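Local coordinates for protein endoglucanase A (Clostridium longisporum, PDB 6Q1I) that hydrolyses internal beta-1,4-glucosidic linkages in cellulose, lichenan and barley beta-glucan, and also cuts xylan, by means of its glycoside hydrolase family 5 catalytic domain, at residues A[10-14]-A[15-19]; A[271-275]-A[276-280]; A[224-227]-A[228-231]; A[187-190]-A[191-195]. All coordinates share one frame; numbering follows the deposited sequence.

Contact 1: residues A[10-14]-A[15-19]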
loop_
_atom_site.group_PDB
_atom_site.type_symbol
_atom_site.label_atom_id
_atom_site.label_comp_id
_atom_site.label_asym_id
_atom_site.label_seq_id
_atom_site.Cartn_x
_atom_site.Cartn_y
_atom_site.Cartn_z
ATOM N N SER A 10 7.732 -21.520 11.332
ATOM C CA SER A 10 6.347 -21.552 10.880
ATOM C C SER A 10 5.828 -20.155 10.567
ATOM O O SER A 10 6.331 -19.168 11.083
ATOM C CB SER A 10 5.473 -22.192 11.952
ATOM O OG SER A 10 5.761 -23.570 12.048
ATOM N N MET A 11 4.814 -20.071 9.719
ATOM C CA MET A 11 4.221 -18.800 9.333
ATOM C C MET A 11 2.814 -18.723 9.908
ATOM O O MET A 11 2.032 -19.673 9.776
ATOM C CB MET A 11 4.155 -18.685 7.809
ATOM C CG MET A 11 5.465 -19.008 7.086
ATOM S SD MET A 11 6.739 -17.758 7.307
ATOM C CE MET A 11 6.189 -16.529 6.140
ATOM N N ARG A 12 2.501 -17.604 10.559
ATOM C CA ARG A 12 1.144 -17.381 11.039
ATOM C C ARG A 12 0.182 -17.274 9.862
ATOM O O ARG A 12 0.561 -16.895 8.751
ATOM C CB ARG A 12 1.074 -16.085 11.850
ATOM C CG ARG A 12 1.529 -16.213 13.301
ATOM C CD ARG A 12 1.654 -14.855 13.950
ATOM N NE ARG A 12 2.765 -14.103 13.385
ATOM C CZ ARG A 12 3.114 -12.878 13.761
ATOM N NH1 ARG A 12 2.430 -12.243 14.703
ATOM N NH2 ARG A 12 4.147 -12.283 13.187
ATOM N N SER A 13 -1.077 -17.611 10.111
ATOM C CA SER A 13 -2.094 -17.397 9.096
ATOM C C SER A 13 -2.262 -15.905 8.821
ATOM O O SER A 13 -1.978 -15.048 9.661
ATOM C CB SER A 13 -3.431 -17.947 9.564
ATOM O OG SER A 13 -3.947 -17.134 10.595
ATOM N N ALA A 14 -2.758 -15.597 7.626
ATOM C CA ALA A 14 -2.982 -14.203 7.280
ATOM C C ALA A 14 -3.925 -13.551 8.275
ATOM O O ALA A 14 -3.739 -12.389 8.645
ATOM C CB ALA A 14 -3.539 -14.104 5.864
ATOM N N SER A 15 -4.942 -14.284 8.729
ATOM C CA SER A 15 -5.893 -13.701 9.670
ATOM C C SER A 15 -5.213 -13.348 10.986
ATOM O O SER A 15 -5.513 -12.309 11.587
ATOM C CB SER A 15 -7.067 -14.654 9.893
ATOM O OG SER A 15 -7.807 -14.814 8.697
ATOM N N GLU A 16 -4.285 -14.185 11.446
ATOM C CA GLU A 16 -3.563 -13.885 12.680
ATOM C C GLU A 16 -2.680 -12.653 12.513
ATOM O O GLU A 16 -2.614 -11.792 13.397
ATOM C CB GLU A 16 -2.688 -15.080 13.068
ATOM C CG GLU A 16 -3.432 -16.355 13.476
ATOM C CD GLU A 16 -2.489 -17.551 13.670
ATOM O OE1 GLU A 16 -2.084 -17.809 14.821
ATOM O OE2 GLU A 16 -2.133 -18.227 12.677
ATOM N N ILE A 17 -1.974 -12.569 11.386
ATOM C CA ILE A 17 -1.043 -11.466 11.168
ATOM C C ILE A 17 -1.787 -10.136 11.146
ATOM O O ILE A 17 -1.349 -9.149 11.754
ATOM C CB ILE A 17 -0.243 -11.716 9.874
ATOM C CG1 ILE A 17 0.723 -12.892 10.077
ATOM C CG2 ILE A 17 0.502 -10.448 9.431
ATOM C CD1 ILE A 17 1.274 -13.488 8.796
ATOM N N VAL A 18 -2.928 -10.088 10.461
ATOM C CA VAL A 18 -3.654 -8.826 10.341
ATOM C C VAL A 18 -4.076 -8.307 11.713
ATOM O O VAL A 18 -4.149 -7.088 11.928
ATOM C CB VAL A 18 -4.835 -9.013 9.363
ATOM C CG1 VAL A 18 -5.783 -7.851 9.398
ATOM C CG2 VAL A 18 -4.333 -9.200 7.947
ATOM N N GLN A 19 -4.332 -9.206 12.667
ATOM C CA GLN A 19 -4.734 -8.776 14.002
ATOM C C GLN A 19 -3.672 -7.927 14.685
ATOM O O GLN A 19 -4.007 -7.131 15.569
ATOM C CB GLN A 19 -5.059 -9.992 14.878
ATOM C CG GLN A 19 -6.308 -10.732 14.455
ATOM C CD GLN A 19 -6.677 -11.844 15.408
ATOM O OE1 GLN A 19 -6.103 -12.929 15.368
ATOM N NE2 GLN A 19 -7.635 -11.577 16.277
#
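Ser13 and Glu16 grip each other at the start of helix 14-20. Glu16 N donates to Ser13 OG at 3.1 Å. In one of its two modelled conformers, the Glu16 side chain turns back so that OE2 accepts from Ser13 N at 2.8 Å and from Ser13 OG at 3.0 Å. The backbone donor meets OE2 on the anti side, tilted from the carboxylate plane, while the hydroxyl uses the anti lone pair. Ser13 OG sits between its own N and carbonyl carbon (chi1 71°), where this short side chain reaches the first turn. Ile17 N and Val18 N then bond to Ser13 O and Ala14 O, starting the regular helix.

Beside the cap, Ile17 CG1 lies 3.7 Å from Arg12 CB and covers one face of the guanidinium near its rim. The arginine is a good choice here: its aliphatic part packs on isoleucine while NH2 forms a salt bridge with Asp151 and NH1 a hydrogen bond with Tyr109 OH. Small Ala14 and branched Val18 fit against Ile230 of strand 229-234. The Ser13-Glu16 pair is a capping box, here opening the helix that lies across the N-terminal end of a TIM barrel.

Contact 2: residues A[271-275]-A[276-280]; sequences NTFKS and KGVPV
Phe273 meets Val280 at the buried side of the turn that follows helix 256-275. The two side chains cross at about a right angle, with Val280 CG2 3.7 Å from Phe273 CD2; CG2 lies anti to the valine's backbone N, which turns this methyl to the ring. Val278 adds a second apolar branch, its CG2 lying 4.0 Å from Phe273 CB. A large ring suits this place because it also packs on Ala231 and Val233 of strand 229-234 and meets Phe221 edge-to-face.

The chain reverses here through a Schellman motif. Val278 N bonds to Phe273 O at 3.1 Å with an N-H...O angle of 171°, and Gly277 N bonds to Lys274 O at 2.9 Å. Gly277 takes a positive phi of 88°, where a CB would press on the preceding carbonyl oxygen, so glycine is the natural residue.

Away from the ring the packing is looser. Lys276 runs alongside Thr272, its CE 4.1 Å from Thr272 CG2, before NZ reaches the carbonyl oxygens of Asn219 and Phe221. Lys276 N makes weak bonds to Thr272 O and Phe273 O. On the exposed side, Ser275 OG donates to Thr272 O at 2.8 Å, the short hydroxyl turning back on the carbonyl three residues earlier, and the exposed Lys274 points its CB away from residues 276-280.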
loop_
_atom_site.group_PDB
_atom_site.type_symbol
_atom_site.label_atom_id
_atom_site.label_comp_id
_atom_site.label_asym_id
_atom_site.label_seq_id
_atom_site.Cartn_x
_atom_site.Cartn_y
_atom_site.Cartn_z
ATOM N N ASN A 271 -17.085 -6.410 6.505
ATOM C CA ASN A 271 -18.119 -7.414 6.336
ATOM C C ASN A 271 -18.103 -8.003 4.933
ATOM O O ASN A 271 -18.353 -9.200 4.762
ATOM C CB ASN A 271 -19.490 -6.828 6.683
ATOM C CG ASN A 271 -19.593 -6.380 8.144
ATOM O OD1 ASN A 271 -18.787 -6.762 8.984
ATOM N ND2 ASN A 271 -20.584 -5.559 8.437
ATOM N N THR A 272 -17.796 -7.198 3.915
ATOM C CA THR A 272 -17.745 -7.744 2.566
ATOM C C THR A 272 -16.608 -8.745 2.444
ATOM O O THR A 272 -16.796 -9.857 1.939
ATOM C CB THR A 272 -17.590 -6.639 1.520
ATOM O OG1 THR A 272 -18.700 -5.739 1.581
ATOM C CG2 THR A 272 -17.534 -7.251 0.127
ATOM N N PHE A 273 -15.412 -8.373 2.894
ATOM C CA PHE A 273 -14.294 -9.300 2.758
ATOM C C PHE A 273 -14.437 -10.503 3.685
ATOM O O PHE A 273 -14.088 -11.616 3.283
ATOM C CB PHE A 273 -12.963 -8.553 2.872
ATOM C CG PHE A 273 -12.715 -7.641 1.700
ATOM C CD1 PHE A 273 -12.549 -8.175 0.426
ATOM C CD2 PHE A 273 -12.675 -6.267 1.852
ATOM C CE1 PHE A 273 -12.343 -7.355 -0.667
ATOM C CE2 PHE A 273 -12.464 -5.444 0.759
ATOM C CZ PHE A 273 -12.305 -5.982 -0.492
ATOM N N LYS A 274 -14.999 -10.327 4.886
ATOM C CA LYS A 274 -15.277 -11.478 5.744
ATOM C C LYS A 274 -16.245 -12.443 5.078
ATOM O O LYS A 274 -16.071 -13.667 5.159
ATOM C CB LYS A 274 -15.821 -11.012 7.095
ATOM C CG LYS A 274 -14.740 -10.768 8.139
ATOM C CD LYS A 274 -15.326 -10.597 9.537
ATOM C CE LYS A 274 -14.248 -10.706 10.607
ATOM N NZ LYS A 274 -13.807 -12.116 10.811
ATOM N N SER A 275 -17.272 -11.914 4.406
ATOM C CA SER A 275 -18.232 -12.778 3.727
ATOM C C SER A 275 -17.592 -13.543 2.578
ATOM O O SER A 275 -18.146 -14.563 2.150
ATOM C CB SER A 275 -19.448 -11.977 3.241
ATOM O OG SER A 275 -19.178 -11.228 2.066
ATOM N N LYS A 276 -16.425 -13.085 2.102
ATOM C CA LYS A 276 -15.594 -13.776 1.123
ATOM C C LYS A 276 -14.486 -14.620 1.748
ATOM O O LYS A 276 -13.721 -15.251 1.013
ATOM C CB LYS A 276 -14.961 -12.750 0.173
ATOM C CG LYS A 276 -15.964 -12.058 -0.730
ATOM C CD LYS A 276 -15.330 -10.905 -1.510
ATOM C CE LYS A 276 -16.328 -10.234 -2.431
ATOM N NZ LYS A 276 -16.423 -10.974 -3.712
ATOM N N GLY A 277 -14.375 -14.647 3.070
ATOM C CA GLY A 277 -13.420 -15.497 3.750
ATOM C C GLY A 277 -12.034 -14.924 3.974
ATOM O O GLY A 277 -11.125 -15.690 4.320
ATOM N N VAL A 278 -11.837 -13.616 3.802
ATOM C CA VAL A 278 -10.509 -13.026 3.961
ATOM C C VAL A 278 -10.511 -11.785 4.842
ATOM O O VAL A 278 -11.505 -11.043 4.889
ATOM C CB VAL A 278 -9.855 -12.689 2.601
ATOM C CG1 VAL A 278 -9.619 -13.953 1.799
ATOM C CG2 VAL A 278 -10.652 -11.644 1.820
ATOM N N PRO A 279 -9.392 -11.495 5.502
ATOM C CA PRO A 279 -9.220 -10.188 6.143
ATOM C C PRO A 279 -8.946 -9.112 5.107
ATOM O O PRO A 279 -8.734 -9.387 3.924
ATOM C CB PRO A 279 -8.016 -10.393 7.060
ATOM C CG PRO A 279 -7.287 -11.569 6.498
ATOM C CD PRO A 279 -8.205 -12.352 5.618
ATOM N N VAL A 280 -8.934 -7.863 5.576
ATOM C CA VAL A 280 -8.686 -6.695 4.741
ATOM C C VAL A 280 -7.689 -5.772 5.433
ATOM O O VAL A 280 -7.738 -5.581 6.653
ATOM C CB VAL A 280 -10.000 -5.965 4.362
ATOM C CG1 VAL A 280 -10.791 -5.543 5.600
ATOM C CG2 VAL A 280 -9.727 -4.779 3.451
#

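Contact 3: residues A[224-227]-A[228-231]; sequences PDDK and NVIA
Asp226 and Asn228 meet where an extended loop bends into strand 229-234. Upstream, Asp225 is the centre of an inverse gamma turn, with a weak bond from Asp226 N to Pro224 O. Asp226 itself is extended, Lys227 is near-helical, and Asn228 departs from the extended shape (psi 50°) before the strand begins at Val229. Water 1 spans the bend, donating to Asp226 O at 2.7 Å and accepting from Val229 N at 3.1 Å. Water 3 donates to both Lys227 O and Val229 O, so two backbone oxygens at the strand entrance share one solvent molecule.

The bend is held by a side chain. Asp226 OD2 accepts from Asn228 N at 3.0 Å, the donor arriving on the anti side and 29° out of the carboxylate plane; this is an Asx turn, to which the short aspartate is well suited. With CG anti to the backbone N (chi1 -170°), the carboxylate folds over the bend. The same OD2 lies 3.7 Å from Val229 CG2, and that methyl also approaches Pro224 CD at 4.4 Å, a loose apolar contact. Asn228 ND2 donates to water 2 at 3.0 Å, and this water reaches Asp226 OD2 only weakly.

Two side-chain oxygens tie the bend to its neighbours: Asp226 OD1 pairs with Arg193 of helix 175-194, and Asn228 OD1 accepts from Ala14 N. Val229 and Pro224 pack on Leu189 of that helix and Met206 of strand 204-208, while Ile230 reaches helix 14-20.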
loop_
_atom_site.group_PDB
_atom_site.type_symbol
_atom_site.label_atom_id
_atom_site.label_comp_id
_atom_site.label_asym_id
_atom_site.label_seq_id
_atom_site.Cartn_x
_atom_site.Cartn_y
_atom_site.Cartn_z
ATOM N N PRO A 224 -8.472 -16.398 -4.695
ATOM C CA PRO A 224 -7.985 -17.691 -5.201
ATOM C C PRO A 224 -8.116 -18.790 -4.153
ATOM O O PRO A 224 -8.358 -18.539 -2.972
ATOM C CB PRO A 224 -6.507 -17.422 -5.514
ATOM C CG PRO A 224 -6.393 -15.941 -5.631
ATOM C CD PRO A 224 -7.410 -15.375 -4.686
ATOM N N ASP A 225 -7.945 -20.036 -4.597
ATOM C CA ASP A 225 -7.957 -21.189 -3.694
ATOM C C ASP A 225 -6.624 -21.218 -2.953
ATOM O O ASP A 225 -5.661 -21.879 -3.354
ATOM C CB ASP A 225 -8.219 -22.484 -4.453
ATOM C CG ASP A 225 -8.306 -23.694 -3.531
ATOM O OD1 ASP A 225 -8.186 -23.543 -2.299
ATOM O OD2 ASP A 225 -8.497 -24.815 -4.040
ATOM N N ASP A 226 -6.585 -20.479 -1.849
ATOM C CA ASP A 226 -5.385 -20.258 -1.057
ATOM C C ASP A 226 -5.860 -19.829 0.323
ATOM O O ASP A 226 -6.820 -19.069 0.435
ATOM C CB ASP A 226 -4.533 -19.146 -1.679
ATOM C CG ASP A 226 -3.166 -19.027 -1.048
ATOM O OD1 ASP A 226 -2.218 -19.595 -1.615
ATOM O OD2 ASP A 226 -3.029 -18.360 0.001
ATOM N N LYS A 227 -5.176 -20.290 1.363
ATOM C CA LYS A 227 -5.640 -20.052 2.722
ATOM C C LYS A 227 -5.083 -18.788 3.365
ATOM O O LYS A 227 -5.505 -18.460 4.480
ATOM C CB LYS A 227 -5.302 -21.249 3.625
ATOM C CG LYS A 227 -5.914 -22.578 3.173
ATOM C CD LYS A 227 -7.378 -22.437 2.761
ATOM C CE LYS A 227 -8.076 -23.792 2.645
ATOM N NZ LYS A 227 -7.268 -24.800 1.895
ATOM N N ASN A 228 -4.160 -18.072 2.714
ATOM C CA ASN A 228 -3.460 -16.945 3.347
ATOM C C ASN A 228 -3.443 -15.703 2.463
ATOM O O ASN A 228 -2.415 -15.046 2.282
ATOM C CB ASN A 228 -2.068 -17.364 3.779
ATOM C CG ASN A 228 -2.117 -18.364 4.881
ATOM O OD1 ASN A 228 -2.614 -18.063 5.967
ATOM N ND2 ASN A 228 -1.691 -19.588 4.594
ATOM N N VAL A 229 -4.614 -15.335 1.968
ATOM C CA VAL A 229 -4.830 -14.126 1.178
ATOM C C VAL A 229 -5.431 -13.040 2.059
ATOM O O VAL A 229 -6.253 -13.311 2.948
ATOM C CB VAL A 229 -5.752 -14.430 -0.020
ATOM C CG1 VAL A 229 -6.222 -13.142 -0.712
ATOM C CG2 VAL A 229 -5.037 -15.360 -1.001
ATOM N N ILE A 230 -5.038 -11.794 1.788
ATOM C CA ILE A 230 -5.590 -10.600 2.410
ATOM C C ILE A 230 -6.055 -9.676 1.290
ATOM O O ILE A 230 -5.331 -9.473 0.310
ATOM C CB ILE A 230 -4.499 -9.882 3.236
ATOM C CG1 ILE A 230 -3.905 -10.788 4.318
ATOM C CG2 ILE A 230 -5.053 -8.583 3.844
ATOM C CD1 ILE A 230 -2.614 -10.240 4.934
ATOM N N ALA A 231 -7.248 -9.102 1.426
ATOM C CA ALA A 231 -7.687 -8.081 0.481
ATOM C C ALA A 231 -7.024 -6.740 0.798
ATOM O O ALA A 231 -6.903 -6.360 1.966
ATOM C CB ALA A 231 -9.204 -7.925 0.559
HETATM O O HOH W 1 -7.253 -16.904 1.997
HETATM O O HOH W 2 -0.945 -20.487 1.789
HETATM O O HOH W 3 -6.821 -15.515 4.561
#

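Contact 4: residues A[187-190]-A[191-195]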
loop_
_atom_site.group_PDB
_atom_site.type_symbol
_atom_site.label_atom_id
_atom_site.label_comp_id
_atom_site.label_asym_id
_atom_site.label_seq_id
_atom_site.Cartn_x
_atom_site.Cartn_y
_atom_site.Cartn_z
ATOM N N ALA A 187 -2.278 -15.004 -10.788
ATOM C CA ALA A 187 -1.034 -15.414 -11.432
ATOM C C ALA A 187 0.168 -15.040 -10.581
ATOM O O ALA A 187 1.106 -15.831 -10.444
ATOM C CB ALA A 187 -0.916 -14.776 -12.816
ATOM N N ALA A 188 0.159 -13.833 -10.007
ATOM C CA ALA A 188 1.240 -13.438 -9.112
ATOM C C ALA A 188 1.303 -14.351 -7.894
ATOM O O ALA A 188 2.389 -14.781 -7.487
ATOM C CB ALA A 188 1.033 -11.991 -8.676
ATOM N N LEU A 189 0.143 -14.655 -7.299
ATOM C CA LEU A 189 0.109 -15.551 -6.147
ATOM C C LEU A 189 0.658 -16.931 -6.501
ATOM O O LEU A 189 1.410 -17.525 -5.722
ATOM C CB LEU A 189 -1.324 -15.661 -5.627
ATOM C CG LEU A 189 -1.546 -16.585 -4.429
ATOM C CD1 LEU A 189 -0.808 -16.099 -3.203
ATOM C CD2 LEU A 189 -3.027 -16.707 -4.156
ATOM N N GLU A 190 0.279 -17.466 -7.662
ATOM C CA GLU A 190 0.767 -18.785 -8.052
ATOM C C GLU A 190 2.284 -18.787 -8.142
ATOM O O GLU A 190 2.940 -19.730 -7.695
ATOM C CB GLU A 190 0.145 -19.197 -9.387
ATOM C CG GLU A 190 0.279 -20.680 -9.729
ATOM C CD GLU A 190 1.598 -21.072 -10.377
ATOM O OE1 GLU A 190 2.313 -20.206 -10.935
ATOM O OE2 GLU A 190 1.903 -22.282 -10.335
ATOM N N SER A 191 2.857 -17.723 -8.707
ATOM C CA SER A 191 4.308 -17.621 -8.816
ATOM C C SER A 191 4.975 -17.527 -7.448
ATOM O O SER A 191 6.033 -18.129 -7.231
ATOM C CB SER A 191 4.680 -16.435 -9.700
ATOM O OG SER A 191 4.231 -16.646 -11.028
ATOM N N ILE A 192 4.375 -16.780 -6.516
ATOM C CA ILE A 192 4.910 -16.701 -5.157
ATOM C C ILE A 192 4.926 -18.090 -4.525
ATOM O O ILE A 192 5.951 -18.558 -4.017
ATOM C CB ILE A 192 4.081 -15.706 -4.317
ATOM C CG1 ILE A 192 4.268 -14.261 -4.808
ATOM C CG2 ILE A 192 4.420 -15.834 -2.844
ATOM C CD1 ILE A 192 3.197 -13.296 -4.317
ATOM N N ARG A 193 3.785 -18.779 -4.572
ATOM C CA ARG A 193 3.662 -20.074 -3.908
ATOM C C ARG A 193 4.593 -21.115 -4.518
ATOM O O ARG A 193 5.119 -21.970 -3.805
ATOM C CB ARG A 193 2.214 -20.572 -3.989
ATOM C CG ARG A 193 1.186 -19.698 -3.282
ATOM C CD ARG A 193 1.420 -19.663 -1.781
ATOM N NE ARG A 193 0.412 -18.884 -1.068
ATOM C CZ ARG A 193 0.670 -17.930 -0.173
ATOM N NH1 ARG A 193 1.912 -17.593 0.147
ATOM N NH2 ARG A 193 -0.335 -17.301 0.407
ATOM N N LYS A 194 4.800 -21.060 -5.834
ATOM C CA LYS A 194 5.633 -22.040 -6.523
ATOM C C LYS A 194 7.084 -22.009 -6.052
ATOM O O LYS A 194 7.781 -23.019 -6.178
ATOM C CB LYS A 194 5.561 -21.766 -8.026
ATOM C CG LYS A 194 6.208 -22.808 -8.913
ATOM C CD LYS A 194 6.067 -22.381 -10.368
ATOM C CE LYS A 194 6.516 -23.467 -11.322
ATOM N NZ LYS A 194 6.294 -23.038 -12.725
ATOM N N THR A 195 7.560 -20.888 -5.501
ATOM C CA THR A 195 8.940 -20.827 -5.024
ATOM C C THR A 195 9.159 -21.606 -3.731
ATOM O O THR A 195 10.312 -21.848 -3.370
ATOM C CB THR A 195 9.424 -19.377 -4.851
ATOM O OG1 THR A 195 8.699 -18.722 -3.803
ATOM C CG2 THR A 195 9.284 -18.603 -6.157
HETATM O O HOH W 4 4.290 -20.724 -12.845
HETATM O O HOH W 5 3.225 -23.682 -12.227
#
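Leu189 and Arg193, one turn apart on helix 175-194, cross with the leucine methyl CD1 over one face of the guanidinium, 3.7 Å from Arg193 NE. Folding the arginine at chi2 (-64°) brings its flat end back over the preceding turn. Its donors are well used: NE goes to Asp226, and NH1 donates to the carbonyl oxygens of Asn199 and Arg202. Arginine suits the place, since one planar group can serve several acceptors while its face packs on a methyl.

The main-chain donors of residues 191 to 194 are satisfied by the carbonyls four residues back; of these bonds, Arg193 N to Leu189 O is 2.9 Å and the straightest at 169°. Further on, Ile192 O accepts twice, from Thr195 OG1 at 2.8 Å and from Thr195 N at 3.2 Å. The hydroxyl lies in the carbonyl plane, and Asn199 also bonds to it.

On the exposed side, Glu190 and Lys194 have opposite charges but do not touch, with OE2 and NZ 5.1 Å apart. Water 4 links Glu190 OE1 to Lys194 NZ, and water 5 links OE2 to the same NZ. OE1 has a direct salt bridge to Lys136, whose NZ also bonds to Ser191 OG and Ala187 O.

Ala188 and Ile192 turn to Trp139 of helix 128-145, and Leu189 to strand 204-208. Such an amphipathic helix, joining strand 153-156 to its neighbour 204-208, is the outer helix of a beta-alpha-beta crossover, as in a TIM barrel.

Following the chain from the N terminus, contact 1 comes first, then contact 4, contact 3 and contact 2. Each lies within one continuous stretch, so none closes a long loop, and they run in series without nesting or crossing. Contact 1 begins the helix before the first barrel strand; contact 4 lies near the C-terminal end of an outer helix; contact 3 leads into strand 229-234; contact 2 turns from helix 256-275 toward strand 280-285. Contact 3 is the hub: it joins contact 4 by a salt bridge and packing, contact 1 by packing and a probable hydrogen bond, and contact 2 by a probable hydrogen bond from Ala231 N to Pro279 O. Contacts 1 and 2 also meet at Pro279, whereas contact 4 touches neither.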